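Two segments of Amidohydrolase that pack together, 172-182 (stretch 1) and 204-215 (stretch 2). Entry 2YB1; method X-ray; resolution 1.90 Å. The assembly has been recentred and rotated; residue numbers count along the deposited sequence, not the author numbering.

Stretch 1 172-182: SLEDAVGWIVG
Stretch 2 (204-215) RLILDFQAAGGQ

A helix that starts at Leu173 packs on the helix that runs through Arg204 and Phe209 and begins earlier in the chain; their axes approach to 9.5 Å and cross at -48°, with N-to-C directions 48° apart. CA-CA distances fix the register: Leu173-Phe209 6.9 Å, Glu174-Ala212 5.1 Å and Val177-Gly214 6.1 Å. The contact buries 372 Å², both sides summed, and no direct hydrogen bond crosses it.

Ser172 (phi/psi -74/158, chi1 p) caps the first helix: its OG accepts from Asp175 N at 2.9 Å (N-H...acceptor angle 159°), a capping bond to an amide of the first turn. From Leu173 onward phi lies near -63° and psi near -45°, easing to -21° at Gly182, and i to i-4 bonds repeat along the stretch, from Ala176 N to Ser172 O (3.0 Å) through to Gly182 N to Gly178 O (2.8 Å).

Leu173 (chi1 t, chi2 p) points toward stretch 2. Its CD2 lies 3.6 Å from Asp208 CB and 4.1 Å from Leu205 CD1, while its CD1 meets the edge of the Phe209 ring (chi1 t, chi2 72°), 4.3 Å from CD1. Asp208 offers its methylene here; its OD1 forms a salt bridge with Arg204 NH2 at 2.7 Å. Small Ala212 permits close backbone approach: Glu174 CA is 3.9 Å from Ala212 CB. Water 1 donates to both Glu174 O and Ala212 O, each at 2.9 Å, bridging the backbones.

Val177 (chi1 t) places CG2 3.8 Å from Phe209 CD1 and CG1 3.2 Å from Ala212 O, the latter contact nonpolar on the valine side. CG1 also lies 3.4 Å from Gly214 N, whose hydrogen bond goes to Phe209 O (2.8 Å). This bond and Gly213 N to Gln210 O (2.8 Å) close a Schellman motif. Gly213 has phi/psi 108/8, angles that would jam a CB against the preceding carbonyl. Finally, Val181 (chi1 t) sets CG2 3.7 Å from Gly213 O.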

# COMPACT_ATOMS: atom_id res chain seq x y z
N SER A 172 7.44 -10.62 -8.90
CA SER A 172 7.74 -11.75 -8.05
C SER A 172 8.05 -11.22 -6.64
O SER A 172 8.41 -10.05 -6.46
CB SER A 172 8.93 -12.53 -8.60
OG SER A 172 10.14 -11.84 -8.35
N LEU A 173 7.90 -12.09 -5.65
CA LEU A 173 8.25 -11.73 -4.28
C LEU A 173 9.74 -11.36 -4.20
O LEU A 173 10.11 -10.37 -3.58
CB LEU A 173 7.94 -12.90 -3.33
CG LEU A 173 8.16 -12.68 -1.84
CD1 LEU A 173 7.26 -11.55 -1.36
CD2 LEU A 173 7.88 -13.96 -1.04
N GLU A 174 10.59 -12.17 -4.83
CA GLU A 174 12.02 -11.94 -4.81
C GLU A 174 12.39 -10.58 -5.42
O GLU A 174 13.23 -9.85 -4.88
CB GLU A 174 12.77 -13.09 -5.51
CG GLU A 174 12.71 -14.40 -4.72
CD GLU A 174 13.08 -15.63 -5.54
OE1 GLU A 174 12.64 -15.73 -6.71
OE2 GLU A 174 13.82 -16.49 -5.00
N ASP A 175 11.76 -10.24 -6.53
CA ASP A 175 12.01 -8.94 -7.16
C ASP A 175 11.56 -7.78 -6.29
O ASP A 175 12.31 -6.82 -6.10
CB ASP A 175 11.36 -8.86 -8.54
CG ASP A 175 12.21 -9.50 -9.62
OD1 ASP A 175 13.40 -9.78 -9.36
OD2 ASP A 175 11.69 -9.72 -10.73
N ALA A 176 10.34 -7.85 -5.74
CA ALA A 176 9.82 -6.74 -4.95
C ALA A 176 10.70 -6.44 -3.73
O ALA A 176 11.08 -5.28 -3.50
CB ALA A 176 8.38 -6.99 -4.52
N VAL A 177 11.02 -7.47 -2.96
CA VAL A 177 11.87 -7.32 -1.78
C VAL A 177 13.28 -6.83 -2.15
O VAL A 177 13.80 -5.92 -1.51
CB VAL A 177 11.97 -8.63 -0.96
CG1 VAL A 177 12.97 -8.48 0.17
CG2 VAL A 177 10.60 -9.02 -0.42
N GLY A 178 13.88 -7.43 -3.17
CA GLY A 178 15.21 -7.05 -3.61
C GLY A 178 15.32 -5.63 -4.14
O GLY A 178 16.34 -4.95 -3.93
N TRP A 179 14.29 -5.17 -4.85
CA TRP A 179 14.26 -3.79 -5.31
C TRP A 179 14.24 -2.85 -4.10
O TRP A 179 14.95 -1.84 -4.05
CB TRP A 179 13.03 -3.54 -6.20
CG TRP A 179 13.07 -4.25 -7.54
CD1 TRP A 179 14.18 -4.65 -8.23
CD2 TRP A 179 11.95 -4.65 -8.33
NE1 TRP A 179 13.82 -5.27 -9.40
CE2 TRP A 179 12.45 -5.28 -9.48
CE3 TRP A 179 10.56 -4.52 -8.18
CZ2 TRP A 179 11.62 -5.79 -10.48
CZ3 TRP A 179 9.73 -5.03 -9.17
CH2 TRP A 179 10.27 -5.66 -10.31
N ILE A 180 13.43 -3.19 -3.11
CA ILE A 180 13.30 -2.37 -1.92
C ILE A 180 14.60 -2.32 -1.14
O ILE A 180 15.08 -1.24 -0.79
CB ILE A 180 12.16 -2.88 -1.04
CG1 ILE A 180 10.82 -2.58 -1.72
CG2 ILE A 180 12.22 -2.26 0.37
CD1 ILE A 180 9.67 -3.42 -1.19
N VAL A 181 15.19 -3.49 -0.90
CA VAL A 181 16.43 -3.60 -0.15
C VAL A 181 17.61 -2.95 -0.88
O VAL A 181 18.42 -2.25 -0.27
CB VAL A 181 16.77 -5.07 0.18
CG1 VAL A 181 18.19 -5.19 0.75
CG2 VAL A 181 15.72 -5.65 1.15
N GLY A 182 17.69 -3.18 -2.19
CA GLY A 182 18.75 -2.59 -3.00
C GLY A 182 18.66 -1.08 -3.05
O GLY A 182 19.64 -0.40 -3.37
N ARG A 204 4.64 -19.94 5.38
CA ARG A 204 5.33 -20.17 4.11
C ARG A 204 5.67 -18.84 3.43
O ARG A 204 6.79 -18.65 2.94
CB ARG A 204 4.44 -21.01 3.19
CG ARG A 204 5.12 -21.50 1.93
CD ARG A 204 6.28 -22.41 2.29
NE ARG A 204 7.41 -22.25 1.38
CZ ARG A 204 8.69 -22.32 1.75
NH1 ARG A 204 9.01 -22.55 3.02
NH2 ARG A 204 9.65 -22.17 0.85
N LEU A 205 4.70 -17.93 3.41
CA LEU A 205 4.92 -16.60 2.85
C LEU A 205 6.05 -15.86 3.58
O LEU A 205 6.94 -15.29 2.94
CB LEU A 205 3.63 -15.77 2.90
CG LEU A 205 3.77 -14.30 2.48
CD1 LEU A 205 4.31 -14.17 1.03
CD2 LEU A 205 2.43 -13.57 2.63
N ILE A 206 6.01 -15.88 4.91
CA ILE A 206 7.07 -15.27 5.73
C ILE A 206 8.46 -15.86 5.45
O ILE A 206 9.43 -15.12 5.26
CB ILE A 206 6.76 -15.37 7.24
CG1 ILE A 206 5.56 -14.46 7.60
CG2 ILE A 206 8.00 -15.01 8.07
CD1 ILE A 206 5.10 -14.59 9.03
N LEU A 207 8.56 -17.19 5.42
CA LEU A 207 9.83 -17.84 5.12
C LEU A 207 10.38 -17.44 3.74
O LEU A 207 11.56 -17.12 3.61
CB LEU A 207 9.69 -19.36 5.22
CG LEU A 207 9.43 -19.85 6.65
CD1 LEU A 207 9.42 -21.37 6.72
CD2 LEU A 207 10.48 -19.26 7.61
N ASP A 208 9.52 -17.46 2.73
CA ASP A 208 9.90 -17.01 1.39
C ASP A 208 10.33 -15.53 1.40
O ASP A 208 11.31 -15.13 0.76
CB ASP A 208 8.71 -17.18 0.43
CG ASP A 208 8.49 -18.62 0.00
OD1 ASP A 208 9.15 -19.52 0.55
OD2 ASP A 208 7.65 -18.85 -0.90
N PHE A 209 9.55 -14.72 2.11
CA PHE A 209 9.77 -13.28 2.26
C PHE A 209 11.15 -13.02 2.87
O PHE A 209 11.97 -12.26 2.33
CB PHE A 209 8.63 -12.71 3.11
CG PHE A 209 8.79 -11.26 3.50
CD1 PHE A 209 8.62 -10.25 2.55
CD2 PHE A 209 9.02 -10.92 4.81
CE1 PHE A 209 8.75 -8.91 2.91
CE2 PHE A 209 9.14 -9.57 5.19
CZ PHE A 209 9.00 -8.57 4.24
N GLN A 210 11.42 -13.65 4.00
CA GLN A 210 12.73 -13.55 4.64
C GLN A 210 13.88 -14.03 3.75
O GLN A 210 14.91 -13.35 3.65
CB GLN A 210 12.72 -14.31 5.96
CG GLN A 210 11.95 -13.59 7.05
CD GLN A 210 12.10 -14.27 8.40
OE1 GLN A 210 11.66 -15.41 8.58
NE2 GLN A 210 12.72 -13.58 9.36
N ALA A 211 13.72 -15.19 3.11
CA ALA A 211 14.74 -15.69 2.19
C ALA A 211 15.11 -14.65 1.14
O ALA A 211 16.26 -14.55 0.71
CB ALA A 211 14.28 -17.00 1.52
N ALA A 212 14.12 -13.86 0.73
CA ALA A 212 14.33 -12.84 -0.31
C ALA A 212 14.92 -11.55 0.26
O ALA A 212 15.27 -10.65 -0.48
CB ALA A 212 13.03 -12.56 -1.06
N GLY A 213 15.05 -11.49 1.59
CA GLY A 213 15.57 -10.32 2.27
C GLY A 213 14.57 -9.48 3.05
O GLY A 213 14.93 -8.41 3.53
N GLY A 214 13.34 -9.96 3.20
CA GLY A 214 12.30 -9.25 3.94
C GLY A 214 12.43 -9.24 5.46
O GLY A 214 12.72 -10.27 6.08
N GLN A 215 12.33 -8.05 6.05
CA GLN A 215 12.44 -7.85 7.50
C GLN A 215 11.22 -7.41 8.33
O GLN A 215 11.32 -7.31 9.54
CB GLN A 215 13.62 -6.93 7.77
CG GLN A 215 14.91 -7.47 7.15
CD GLN A 215 15.96 -6.41 6.94
OE1 GLN A 215 15.70 -5.35 6.34
NE2 GLN A 215 17.17 -6.68 7.43
O HOH W 1 15.43 -10.93 -3.34